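Local structure of diol-dehydratase (Roseburia inulinivorans, 5I2A) at residues A[51-56]-A[520-525]; A[184-189]-A[533-538]; A[526-531]-A[538-543]. The protein is a B12-independent glycyl radical dehydratase, a lyase that removes water from 1,2-propanediol. One frame throughout, in Å; residues are numbered along the deposited sequence.

Interaction 1: A[51-56]-A[520-525]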
ATOM      1  N   MET A  51      -0.134   6.376 -10.284  1.00 19.24           N
ATOM      2  CA  MET A  51      -0.739   7.093 -11.404  1.00 16.41           C
ATOM      3  C   MET A  51      -0.786   8.584 -11.081  1.00 14.85           C
ATOM      4  O   MET A  51      -0.529   9.429 -11.941  1.00 15.75           O
ATOM      5  CB  MET A  51      -2.144   6.563 -11.715  1.00 16.73           C
ATOM      6  CG  MET A  51      -2.855   7.320 -12.842  1.00 20.04           C
ATOM      7  SD  MET A  51      -1.931   7.365 -14.397  1.00 23.71           S
ATOM      8  CE  MET A  51      -1.810   5.613 -14.782  1.00 15.06           C
ATOM      9  N   ARG A  52      -1.079   8.907  -9.830  1.00 13.12           N
ATOM     10  CA  ARG A  52      -1.084  10.305  -9.423  1.00 15.61           C
ATOM     11  C   ARG A  52       0.315  10.921  -9.559  1.00 18.33           C
ATOM     12  O   ARG A  52       0.428  12.083  -9.956  1.00 18.75           O
ATOM     13  CB  ARG A  52      -1.599  10.455  -7.995  1.00 14.24           C
ATOM     14  CG  ARG A  52      -3.042   9.932  -7.813  1.00 16.73           C
ATOM     15  CD  ARG A  52      -3.549  10.188  -6.404  1.00 16.43           C
ATOM     16  NE  ARG A  52      -3.853  11.594  -6.164  1.00 16.58           N
ATOM     17  CZ  ARG A  52      -4.015  12.124  -4.956  1.00 17.97           C
ATOM     18  NH1 ARG A  52      -3.877  11.374  -3.872  1.00 16.61           N
ATOM     19  NH2 ARG A  52      -4.305  13.410  -4.825  1.00 17.50           N
ATOM     20  N   LYS A  53       1.363  10.150  -9.252  1.00 14.21           N
ATOM     21  CA  LYS A  53       2.746  10.656  -9.376  1.00 16.33           C
ATOM     22  C   LYS A  53       3.096  10.921 -10.845  1.00 13.86           C
ATOM     23  O   LYS A  53       3.737  11.918 -11.167  1.00 17.14           O
ATOM     24  CB  LYS A  53       3.775   9.671  -8.789  1.00 15.94           C
ATOM     25  CG  LYS A  53       3.624   9.335  -7.314  1.00 17.14           C
ATOM     26  CD  LYS A  53       3.996  10.478  -6.427  1.00 16.91           C
ATOM     27  CE  LYS A  53       5.494  10.754  -6.521  1.00 16.19           C
ATOM     28  NZ  LYS A  53       5.810  12.013  -5.839  1.00 18.08           N
ATOM     29  N   ALA A  54       2.681  10.006 -11.720  1.00 13.27           N
ATOM     30  CA  ALA A  54       2.923  10.134 -13.156  1.00 15.56           C
ATOM     31  C   ALA A  54       2.230  11.369 -13.699  1.00 16.75           C
ATOM     32  O   ALA A  54       2.836  12.150 -14.433  1.00 16.20           O
ATOM     33  CB  ALA A  54       2.455   8.897 -13.902  1.00 15.13           C
ATOM     34  N   ARG A  55       0.969  11.549 -13.311  1.00 16.85           N
ATOM     35  CA  ARG A  55       0.190  12.698 -13.744  1.00 16.81           C
ATOM     36  C   ARG A  55       0.773  14.001 -13.198  1.00 14.80           C
ATOM     37  O   ARG A  55       0.759  15.007 -13.878  1.00 16.29           O
ATOM     38  CB  ARG A  55      -1.279  12.559 -13.318  1.00 15.98           C
ATOM     39  CG  ARG A  55      -2.038  11.467 -14.073  1.00 18.32           C
ATOM     40  CD  ARG A  55      -2.245  11.830 -15.529  1.00 21.30           C
ATOM     41  NE  ARG A  55      -3.069  10.841 -16.223  1.00 20.50           N
ATOM     42  CZ  ARG A  55      -3.094  10.690 -17.542  1.00 23.59           C
ATOM     43  NH1 ARG A  55      -2.334  11.464 -18.310  1.00 21.25           N
ATOM     44  NH2 ARG A  55      -3.871   9.764 -18.094  1.00 21.36           N
ATOM     45  N   ALA A  56       1.279  13.982 -11.973  1.00 13.68           N
ATOM     46  CA  ALA A  56       1.872  15.190 -11.421  1.00 18.24           C
ATOM     47  C   ALA A  56       3.190  15.521 -12.157  1.00 14.72           C
ATOM     48  O   ALA A  56       3.439  16.666 -12.489  1.00 16.09           O
ATOM     49  CB  ALA A  56       2.091  15.044  -9.928  1.00 12.41           C
ATOM     50  N   LYS A 520       4.939   3.716  -0.096  1.00 13.31           N
ATOM     51  CA  LYS A 520       3.496   3.885  -0.091  1.00 16.30           C
ATOM     52  C   LYS A 520       3.058   5.181  -0.739  1.00 13.02           C
ATOM     53  O   LYS A 520       2.032   5.223  -1.396  1.00 15.80           O
ATOM     54  CB  LYS A 520       2.965   3.791   1.348  1.00 14.34           C
ATOM     55  CG  LYS A 520       3.096   2.351   1.923  1.00 16.64           C
ATOM     56  CD  LYS A 520       2.697   2.267   3.382  1.00 21.63           C
ATOM     57  CE  LYS A 520       2.754   0.815   3.918  1.00 21.60           C
ATOM     58  NZ  LYS A 520       1.779  -0.067   3.258  1.00 28.50           N
ATOM     59  N   LEU A 521       3.845   6.235  -0.580  1.00 10.27           N
ATOM     60  CA  LEU A 521       3.397   7.547  -1.011  1.00 12.87           C
ATOM     61  C   LEU A 521       4.200   8.139  -2.175  1.00 16.63           C
ATOM     62  O   LEU A 521       3.711   9.018  -2.865  1.00 12.46           O
ATOM     63  CB  LEU A 521       3.418   8.516   0.182  1.00 14.31           C
ATOM     64  CG  LEU A 521       2.421   8.214   1.312  1.00 17.60           C
ATOM     65  CD1 LEU A 521       2.553   9.230   2.456  1.00 12.50           C
ATOM     66  CD2 LEU A 521       0.979   8.197   0.776  1.00 15.07           C
ATOM     67  N   ALA A 522       5.420   7.664  -2.405  1.00 14.19           N
ATOM     68  CA  ALA A 522       6.233   8.273  -3.453  1.00 13.03           C
ATOM     69  C   ALA A 522       6.967   7.294  -4.389  1.00 14.63           C
ATOM     70  O   ALA A 522       8.180   7.399  -4.544  1.00 13.47           O
ATOM     71  CB  ALA A 522       7.256   9.242  -2.806  1.00 10.20           C
ATOM     72  N   PRO A 523       6.231   6.361  -5.028  1.00 13.13           N
ATOM     73  CA  PRO A 523       6.847   5.568  -6.096  1.00 12.94           C
ATOM     74  C   PRO A 523       7.155   6.474  -7.286  1.00 14.80           C
ATOM     75  O   PRO A 523       6.413   7.416  -7.534  1.00 16.45           O
ATOM     76  CB  PRO A 523       5.774   4.538  -6.441  1.00 12.01           C
ATOM     77  CG  PRO A 523       4.476   5.276  -6.176  1.00 16.39           C
ATOM     78  CD  PRO A 523       4.770   6.152  -4.958  1.00 11.97           C
ATOM     79  N   LEU A 524       8.246   6.208  -7.991  1.00 13.21           N
ATOM     80  CA  LEU A 524       8.686   7.086  -9.065  1.00 13.37           C
ATOM     81  C   LEU A 524       8.736   6.333 -10.371  1.00 11.83           C
ATOM     82  O   LEU A 524       9.666   5.585 -10.624  1.00 15.37           O
ATOM     83  CB  LEU A 524      10.055   7.674  -8.743  1.00 13.42           C
ATOM     84  CG  LEU A 524      10.189   8.379  -7.399  1.00 14.43           C
ATOM     85  CD1 LEU A 524      11.626   8.853  -7.194  1.00 13.65           C
ATOM     86  CD2 LEU A 524       9.206   9.553  -7.316  1.00 11.13           C
ATOM     87  N   PRO A 525       7.716   6.513 -11.207  1.00 14.41           N
ATOM     88  CA  PRO A 525       7.709   5.745 -12.452  1.00 14.40           C
ATOM     89  C   PRO A 525       8.831   6.122 -13.410  1.00 15.42           C
ATOM     90  O   PRO A 525       9.302   5.224 -14.093  1.00 15.02           O
ATOM     91  CB  PRO A 525       6.336   6.055 -13.062  1.00 13.90           C
ATOM     92  CG  PRO A 525       5.781   7.175 -12.260  1.00 19.45           C
ATOM     93  CD  PRO A 525       6.432   7.167 -10.933  1.00 13.25           C
TER
HETATM   94  O   HOH W   1       4.440  11.798  -3.302  1.00 28.30           O
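Lys53 crosses obliquely over Pro523 and Leu524 and carries most of this contact. Its chain is folded rather than extended. CG lies beside the backbone N. Turns at chi2 (-71°) and chi3 (-68°) then place CD and CE so that the methylenes curl round the carbonyl oxygen of Pro523. That oxygen lies 3.4 Å from Lys53 CG and 3.6 Å from Lys53 CE. These are carbon contacts, not hydrogen bonds. Further out, Lys53 CE meets the CD2 methyl of Leu524 at 4.0 Å. At the base of the chain, Lys53 CB faces the ring atom CD of Pro525. One residue on, the CB of Ala54 packs on Pro525 CG at 4.1 Å, an apolar contact.

No direct hydrogen bond joins the two segments. A water bridges them instead. It accepts from Lys53 NZ at 2.9 Å and donates to Leu521 O, also at 2.9 Å. Leu521 ends helix 489-521, so the ammonium sits near the carbonyl end of a helix, which would probably favour its charge. Phe41 of helix 32-43 also touches Lys53, and Ser213 of helix 200-233 touches Pro525. The contact is typical of a helix packed on an interhelical linker. Helix 49-63 lies against the turn from helix 489-521 to helix 525-529, with Leu524 at the N-cap position, in the helical part of the pyruvate formate lyase-like fold.

Interaction 2: A[184-189]-A[533-538]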
ATOM      1  N   GLU A 184       8.328   1.331 -25.901  1.00 18.06           N
ATOM      2  CA  GLU A 184       8.089   0.094 -26.626  1.00 22.61           C
ATOM      3  C   GLU A 184       8.383  -1.121 -25.751  1.00 20.31           C
ATOM      4  O   GLU A 184       7.693  -2.125 -25.824  1.00 21.08           O
ATOM      5  CB  GLU A 184       8.920   0.034 -27.911  1.00 25.21           C
ATOM      6  CG  GLU A 184       8.353  -0.941 -28.947  1.00 37.12           C
ATOM      7  CD  GLU A 184       6.821  -1.050 -28.899  1.00 53.07           C
ATOM      8  OE1 GLU A 184       6.136  -0.035 -29.180  1.00 49.22           O
ATOM      9  OE2 GLU A 184       6.303  -2.149 -28.567  1.00 44.64           O
ATOM     10  N   LYS A 185       9.419  -1.029 -24.934  1.00 18.36           N
ATOM     11  CA  LYS A 185       9.727  -2.074 -23.964  1.00 16.12           C
ATOM     12  C   LYS A 185       8.555  -2.252 -22.985  1.00 19.05           C
ATOM     13  O   LYS A 185       8.173  -3.362 -22.648  1.00 17.03           O
ATOM     14  CB  LYS A 185      11.009  -1.709 -23.226  1.00 22.09           C
ATOM     15  CG  LYS A 185      11.549  -2.695 -22.200  1.00 23.53           C
ATOM     16  CD  LYS A 185      12.961  -2.219 -21.806  1.00 31.54           C
ATOM     17  CE  LYS A 185      13.494  -2.858 -20.532  1.00 31.19           C
ATOM     18  NZ  LYS A 185      14.812  -2.258 -20.179  1.00 38.69           N
ATOM     19  N   VAL A 186       7.985  -1.138 -22.554  1.00 17.22           N
ATOM     20  CA  VAL A 186       6.853  -1.168 -21.645  1.00 18.44           C
ATOM     21  C   VAL A 186       5.652  -1.831 -22.312  1.00 22.57           C
ATOM     22  O   VAL A 186       5.028  -2.725 -21.737  1.00 19.67           O
ATOM     23  CB  VAL A 186       6.492   0.249 -21.173  1.00 17.13           C
ATOM     24  CG1 VAL A 186       5.140   0.265 -20.430  1.00 15.18           C
ATOM     25  CG2 VAL A 186       7.605   0.790 -20.290  1.00 16.72           C
ATOM     26  N   ARG A 187       5.348  -1.407 -23.536  0.80 19.38           N
ATOM     27  CA  ARG A 187       4.217  -1.960 -24.264  0.80 20.30           C
ATOM     28  C   ARG A 187       4.401  -3.447 -24.524  0.80 20.01           C
ATOM     29  O   ARG A 187       3.449  -4.211 -24.456  0.80 21.05           O
ATOM     30  CB  ARG A 187       3.997  -1.193 -25.571  0.80 19.56           C
ATOM     31  CG  ARG A 187       3.567   0.237 -25.306  0.80 23.19           C
ATOM     32  CD  ARG A 187       2.849   0.884 -26.468  0.80 23.87           C
ATOM     33  NE  ARG A 187       2.273   2.168 -26.071  0.80 23.90           N
ATOM     34  CZ  ARG A 187       2.869   3.341 -26.261  0.80 23.63           C
ATOM     35  NH1 ARG A 187       4.059   3.386 -26.849  0.80 22.98           N
ATOM     36  NH2 ARG A 187       2.276   4.463 -25.878  0.80 21.47           N
ATOM     37  N   LYS A 188       5.631  -3.869 -24.782  1.00 18.85           N
ATOM     38  CA  LYS A 188       5.892  -5.284 -24.959  1.00 21.29           C
ATOM     39  C   LYS A 188       5.652  -6.060 -23.652  1.00 24.23           C
ATOM     40  O   LYS A 188       5.134  -7.177 -23.683  1.00 20.61           O
ATOM     41  CB  LYS A 188       7.303  -5.536 -25.459  1.00 24.11           C
ATOM     42  CG  LYS A 188       7.470  -6.937 -26.029  1.00 37.56           C
ATOM     43  CD  LYS A 188       7.428  -6.909 -27.560  1.00 48.96           C
ATOM     44  CE  LYS A 188       6.968  -8.237 -28.162  1.00 53.21           C
ATOM     45  NZ  LYS A 188       5.496  -8.298 -28.394  1.00 60.54           N
ATOM     46  N   GLU A 189       6.004  -5.478 -22.509  1.00 19.56           N
ATOM     47  CA  GLU A 189       5.747  -6.161 -21.236  1.00 20.14           C
ATOM     48  C   GLU A 189       4.242  -6.212 -20.942  1.00 20.53           C
ATOM     49  O   GLU A 189       3.742  -7.190 -20.388  1.00 19.50           O
ATOM     50  CB  GLU A 189       6.488  -5.479 -20.088  1.00 19.57           C
ATOM     51  CG  GLU A 189       6.265  -6.145 -18.747  1.00 17.12           C
ATOM     52  CD  GLU A 189       6.808  -7.566 -18.713  1.00 23.03           C
ATOM     53  OE1 GLU A 189       7.815  -7.835 -19.398  1.00 23.92           O
ATOM     54  OE2 GLU A 189       6.224  -8.408 -18.011  1.00 22.23           O
ATOM     55  N   ASP A 533      14.802  -4.316 -12.198  1.00 15.40           N
ATOM     56  CA  ASP A 533      13.911  -4.930 -13.183  1.00 16.10           C
ATOM     57  C   ASP A 533      12.485  -4.414 -13.036  1.00 19.01           C
ATOM     58  O   ASP A 533      11.530  -5.201 -13.025  1.00 16.29           O
ATOM     59  CB  ASP A 533      13.885  -6.451 -13.001  1.00 20.41           C
ATOM     60  CG  ASP A 533      14.591  -7.197 -14.116  1.00 28.64           C
ATOM     61  OD1 ASP A 533      14.663  -6.672 -15.247  1.00 30.61           O
ATOM     62  OD2 ASP A 533      15.071  -8.314 -13.851  1.00 29.83           O
ATOM     63  N   CYS A 534      12.338  -3.105 -12.886  1.00 15.13           N
ATOM     64  CA  CYS A 534      11.048  -2.542 -12.513  1.00 13.25           C
ATOM     65  C   CYS A 534       9.945  -2.848 -13.533  1.00 15.01           C
ATOM     66  O   CYS A 534       8.845  -3.247 -13.163  1.00 14.16           O
ATOM     67  CB  CYS A 534      11.200  -1.042 -12.294  1.00 12.06           C
ATOM     68  SG  CYS A 534      12.312  -0.682 -10.906  1.00 14.72           S
ATOM     69  N   ILE A 535      10.258  -2.699 -14.813  1.00 16.12           N
ATOM     70  CA  ILE A 535       9.276  -2.918 -15.869  1.00 13.46           C
ATOM     71  C   ILE A 535       8.762  -4.355 -15.850  1.00 18.67           C
ATOM     72  O   ILE A 535       7.561  -4.593 -15.828  1.00 18.10           O
ATOM     73  CB  ILE A 535       9.874  -2.571 -17.257  1.00 17.52           C
ATOM     74  CG1 ILE A 535       9.912  -1.055 -17.435  1.00 17.07           C
ATOM     75  CG2 ILE A 535       9.081  -3.231 -18.386  1.00 16.63           C
ATOM     76  CD1 ILE A 535      10.800  -0.595 -18.563  1.00 15.38           C
ATOM     77  N   LYS A 536       9.680  -5.307 -15.814  1.00 17.75           N
ATOM     78  CA  LYS A 536       9.319  -6.717 -15.792  1.00 21.31           C
ATOM     79  C   LYS A 536       8.548  -7.122 -14.530  1.00 22.52           C
ATOM     80  O   LYS A 536       7.622  -7.921 -14.596  1.00 20.86           O
ATOM     81  CB  LYS A 536      10.581  -7.561 -15.932  1.00 24.02           C
ATOM     82  CG  LYS A 536      10.359  -9.054 -15.983  1.00 34.40           C
ATOM     83  CD  LYS A 536      11.695  -9.765 -16.189  1.00 41.48           C
ATOM     84  CE  LYS A 536      12.426  -9.186 -17.399  1.00 47.15           C
ATOM     85  NZ  LYS A 536      13.836  -9.658 -17.512  1.00 58.96           N
ATOM     86  N   ARG A 537       8.927  -6.570 -13.381  1.00 18.21           N
ATOM     87  CA  ARG A 537       8.270  -6.935 -12.133  1.00 17.31           C
ATOM     88  C   ARG A 537       6.966  -6.187 -11.941  1.00 17.20           C
ATOM     89  O   ARG A 537       6.132  -6.588 -11.148  1.00 17.53           O
ATOM     90  CB  ARG A 537       9.196  -6.686 -10.942  1.00 16.30           C
ATOM     91  CG  ARG A 537      10.417  -7.604 -10.942  1.00 18.32           C
ATOM     92  CD  ARG A 537      11.346  -7.306  -9.786  1.00 15.93           C
ATOM     93  NE  ARG A 537      12.493  -8.200  -9.803  1.00 15.72           N
ATOM     94  CZ  ARG A 537      13.493  -8.148  -8.932  1.00 20.10           C
ATOM     95  NH1 ARG A 537      13.495  -7.242  -7.956  1.00 14.37           N
ATOM     96  NH2 ARG A 537      14.491  -9.008  -9.036  1.00 17.18           N
ATOM     97  N   GLY A 538       6.799  -5.097 -12.674  1.00 16.29           N
ATOM     98  CA  GLY A 538       5.600  -4.300 -12.566  1.00 15.30           C
ATOM     99  C   GLY A 538       5.519  -3.483 -11.289  1.00 17.78           C
ATOM    100  O   GLY A 538       4.429  -3.199 -10.818  1.00 16.24           O
TER
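Ile535 meets three side chains of helix 171-190 by apolar contact. Its CD1 methyl touches Val186 CG2 at 3.9 Å, where the two side chains cross at about a right angle. The same methyl meets CE of the extended Lys185 chain at 4.0 Å. Its other branch, CG2, lies 3.8 Å from Glu189 CB. Ile535 and Glu189 run past each other in opposite directions. Ile210 of helix 200-233 touches both Val186 and Ile535.

Helix 534-537 is ended by a Schellman motif. Gly538 is its C-prime residue, with a positive phi of 73°. Met539 N bonds to Cys534 O, and Gly538 N makes a weak bond to Ile535 O.

Polar groups also meet, without a direct hydrogen bond between the segments. The bend at chi2 (64°) puts Glu189 CD 3.9 Å from Lys536 CA, and Glu189 CG lies 3.6 Å from Ile535 O. Lys203 of helix 200-233 links the two sides. Its NZ forms a salt bridge with Glu189 OE2 and a hydrogen bond with Lys536 O. Lys536 NZ itself turns to Asp533 OD1, a long salt bridge of 3.8 Å.

Interaction 3: A[526-531]-A[538-543]; sequences FESCLV and GMSAQE
Ser528 OG is held by two hydrogen bonds. It accepts a hydrogen bond from Ala541 N at 2.8 Å, nearly straight at 172°. It also bonds to the carbonyl oxygen of Leu524, the N-cap residue of its helix. OG lies anti to the carbonyl carbon (chi1 -66°), and Ser540 CA packs 3.3 Å from Ser528 OG. A second bond between the segments runs from Gln542 NE2 to Glu527 OE1 at 3.2 Å. The acceptor lies in the amide plane of Gln542, but the donor stands above the carboxylate plane, and the two planes are 68° apart. Gln542 OE1 takes Leu524 N, so both ends of the amide are held. Glu527 OE1 also touches Ala541 CB at 3.6 Å. An alanine in place of Glu527 would probably leave Gln542 NE2 without this acceptor and open a gap beside Ala541 CB.

Within the loop, Glu543 OE1 accepts from both Ser540 N (3.1 Å) and Ser540 OG (2.7 Å). Glu543 N bonds back to Ser540 O at 3.0 Å. The segment 540-543 thus forms a type I beta turn, tied by side-chain bonds to the buried short helix 525-529.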
ATOM      1  N   PHE A 526       9.275   7.377 -13.460  1.00 12.19           N
ATOM      2  CA  PHE A 526      10.303   7.684 -14.459  1.00 12.60           C
ATOM      3  C   PHE A 526      11.682   7.155 -14.052  1.00 14.34           C
ATOM      4  O   PHE A 526      12.344   6.471 -14.841  1.00 15.63           O
ATOM      5  CB  PHE A 526      10.407   9.186 -14.785  1.00 12.18           C
ATOM      6  CG  PHE A 526      11.290   9.441 -15.977  1.00 16.87           C
ATOM      7  CD1 PHE A 526      10.916   8.956 -17.231  1.00 13.98           C
ATOM      8  CD2 PHE A 526      12.520  10.075 -15.842  1.00 15.54           C
ATOM      9  CE1 PHE A 526      11.736   9.127 -18.345  1.00 15.01           C
ATOM     10  CE2 PHE A 526      13.349  10.265 -16.953  1.00 14.70           C
ATOM     11  CZ  PHE A 526      12.956   9.782 -18.205  1.00 14.96           C
ATOM     12  N   GLU A 527      12.122   7.455 -12.836  1.00 15.00           N
ATOM     13  CA  GLU A 527      13.364   6.857 -12.343  1.00 15.38           C
ATOM     14  C   GLU A 527      13.311   5.316 -12.415  1.00 13.28           C
ATOM     15  O   GLU A 527      14.279   4.675 -12.822  1.00 13.90           O
ATOM     16  CB  GLU A 527      13.656   7.313 -10.920  1.00 14.35           C
ATOM     17  CG  GLU A 527      15.036   6.908 -10.399  1.00 14.50           C
ATOM     18  CD  GLU A 527      15.041   5.581  -9.666  1.00 21.24           C
ATOM     19  OE1 GLU A 527      13.950   5.084  -9.315  1.00 19.38           O
ATOM     20  OE2 GLU A 527      16.143   5.037  -9.434  1.00 19.73           O
ATOM     21  N   SER A 528      12.170   4.729 -12.067  1.00 13.11           N
ATOM     22  CA  SER A 528      12.060   3.265 -12.049  1.00 13.74           C
ATOM     23  C   SER A 528      12.222   2.626 -13.432  1.00 14.11           C
ATOM     24  O   SER A 528      12.817   1.553 -13.552  1.00 14.59           O
ATOM     25  CB  SER A 528      10.716   2.818 -11.445  1.00 12.30           C
ATOM     26  OG  SER A 528      10.629   3.164 -10.077  1.00 11.94           O
ATOM     27  N   CYS A 529      11.709   3.276 -14.472  1.00 14.35           N
ATOM     28  CA  CYS A 529      11.699   2.638 -15.781  1.00 14.65           C
ATOM     29  C   CYS A 529      13.115   2.524 -16.330  1.00 15.79           C
ATOM     30  O   CYS A 529      13.371   1.719 -17.213  1.00 11.79           O
ATOM     31  CB  CYS A 529      10.798   3.389 -16.776  1.00 15.07           C
ATOM     32  SG  CYS A 529      11.414   4.952 -17.478  1.00 14.64           S
ATOM     33  N   LEU A 530      14.036   3.308 -15.776  1.00 11.13           N
ATOM     34  CA  LEU A 530      15.432   3.244 -16.200  1.00 12.95           C
ATOM     35  C   LEU A 530      16.302   2.381 -15.261  1.00 12.73           C
ATOM     36  O   LEU A 530      17.532   2.456 -15.287  1.00 13.08           O
ATOM     37  CB  LEU A 530      15.993   4.660 -16.312  1.00 10.49           C
ATOM     38  CG  LEU A 530      15.206   5.603 -17.222  1.00 14.42           C
ATOM     39  CD1 LEU A 530      15.856   6.972 -17.249  1.00 12.29           C
ATOM     40  CD2 LEU A 530      15.107   4.991 -18.629  1.00 14.60           C
ATOM     41  N   VAL A 531      15.655   1.559 -14.432  1.00 14.02           N
ATOM     42  CA  VAL A 531      16.366   0.656 -13.529  1.00 10.77           C
ATOM     43  C   VAL A 531      15.782  -0.763 -13.618  1.00 11.78           C
ATOM     44  O   VAL A 531      14.593  -0.939 -13.369  1.00 14.41           O
ATOM     45  CB  VAL A 531      16.274   1.142 -12.052  1.00 14.02           C
ATOM     46  CG1 VAL A 531      16.907   0.116 -11.103  1.00 13.61           C
ATOM     47  CG2 VAL A 531      16.895   2.520 -11.862  1.00 11.77           C
ATOM     48  N   GLY A 538       6.799  -5.097 -12.674  1.00 16.29           N
ATOM     49  CA  GLY A 538       5.600  -4.300 -12.566  1.00 15.30           C
ATOM     50  C   GLY A 538       5.519  -3.483 -11.289  1.00 17.78           C
ATOM     51  O   GLY A 538       4.429  -3.199 -10.818  1.00 16.24           O
ATOM     52  N   MET A 539       6.664  -3.106 -10.726  1.00 15.32           N
ATOM     53  CA  MET A 539       6.672  -2.280  -9.516  1.00 18.83           C
ATOM     54  C   MET A 539       7.841  -1.303  -9.520  1.00 14.22           C
ATOM     55  O   MET A 539       8.863  -1.555 -10.133  1.00 15.44           O
ATOM     56  CB  MET A 539       6.725  -3.147  -8.256  1.00 20.18           C
ATOM     57  CG  MET A 539       7.883  -4.134  -8.248  1.00 13.76           C
ATOM     58  SD  MET A 539       7.477  -5.591  -7.291  1.00 43.81           S
ATOM     59  CE  MET A 539       8.183  -5.152  -5.715  1.00 24.96           C
ATOM     60  N   SER A 540       7.662  -0.191  -8.820  1.00 14.49           N
ATOM     61  CA  SER A 540       8.657   0.852  -8.753  1.00 13.31           C
ATOM     62  C   SER A 540       9.897   0.411  -7.991  1.00 14.97           C
ATOM     63  O   SER A 540       9.882  -0.565  -7.228  1.00 15.14           O
ATOM     64  CB  SER A 540       8.062   2.100  -8.086  1.00 14.84           C
ATOM     65  OG  SER A 540       7.946   1.916  -6.694  1.00 14.79           O
ATOM     66  N   ALA A 541      10.974   1.149  -8.195  1.00 12.00           N
ATOM     67  CA  ALA A 541      12.213   0.893  -7.487  1.00 14.26           C
ATOM     68  C   ALA A 541      12.008   1.113  -5.993  1.00 17.92           C
ATOM     69  O   ALA A 541      12.717   0.545  -5.163  1.00 16.75           O
ATOM     70  CB  ALA A 541      13.324   1.804  -8.019  1.00 13.77           C
ATOM     71  N   GLN A 542      11.037   1.955  -5.657  1.00 14.38           N
ATOM     72  CA  GLN A 542      10.791   2.302  -4.267  1.00 12.52           C
ATOM     73  C   GLN A 542      10.041   1.169  -3.545  1.00 16.49           C
ATOM     74  O   GLN A 542       9.961   1.166  -2.322  1.00 15.64           O
ATOM     75  CB  GLN A 542      10.015   3.620  -4.172  1.00 12.54           C
ATOM     76  CG  GLN A 542      10.780   4.850  -4.704  1.00 13.42           C
ATOM     77  CD  GLN A 542      11.032   4.794  -6.203  1.00 13.01           C
ATOM     78  OE1 GLN A 542      10.139   4.472  -6.982  1.00 14.25           O
ATOM     79  NE2 GLN A 542      12.262   5.088  -6.607  1.00 15.08           N
ATOM     80  N   GLU A 543       9.532   0.204  -4.319  1.00 16.46           N
ATOM     81  CA  GLU A 543       8.771  -0.939  -3.798  1.00 18.48           C
ATOM     82  C   GLU A 543       9.485  -2.293  -3.856  1.00 17.95           C
ATOM     83  O   GLU A 543       8.957  -3.274  -3.359  1.00 17.56           O
ATOM     84  CB  GLU A 543       7.450  -1.089  -4.567  1.00 13.78           C
ATOM     85  CG  GLU A 543       6.488   0.037  -4.322  1.00 24.19           C
ATOM     86  CD  GLU A 543       5.387   0.059  -5.345  1.00 29.97           C
ATOM     87  OE1 GLU A 543       5.648   0.465  -6.497  1.00 24.19           O
ATOM     88  OE2 GLU A 543       4.264  -0.346  -4.996  1.00 36.65           O
TER

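In the fold
Interactions 1 and 3 are buried, whereas interaction 2 lies further from the chain's centre and is only partly buried. All three hold the same run of chain from the end of helix 489-521 to the loop before strand 548-556. Interaction 1 sets its start against helix 49-63 by carbon packing and one water. Interaction 3 folds the run back on itself with direct hydrogen bonds, and it touches interaction 1, with Pro523 packed against Ser540. Interaction 2 sets helix 534-537, which lies between the two segments of interaction 3, on helix 171-190 through Ile535 and its apolar neighbours, with charged side chains beside them. Interactions 1 and 2 do not touch.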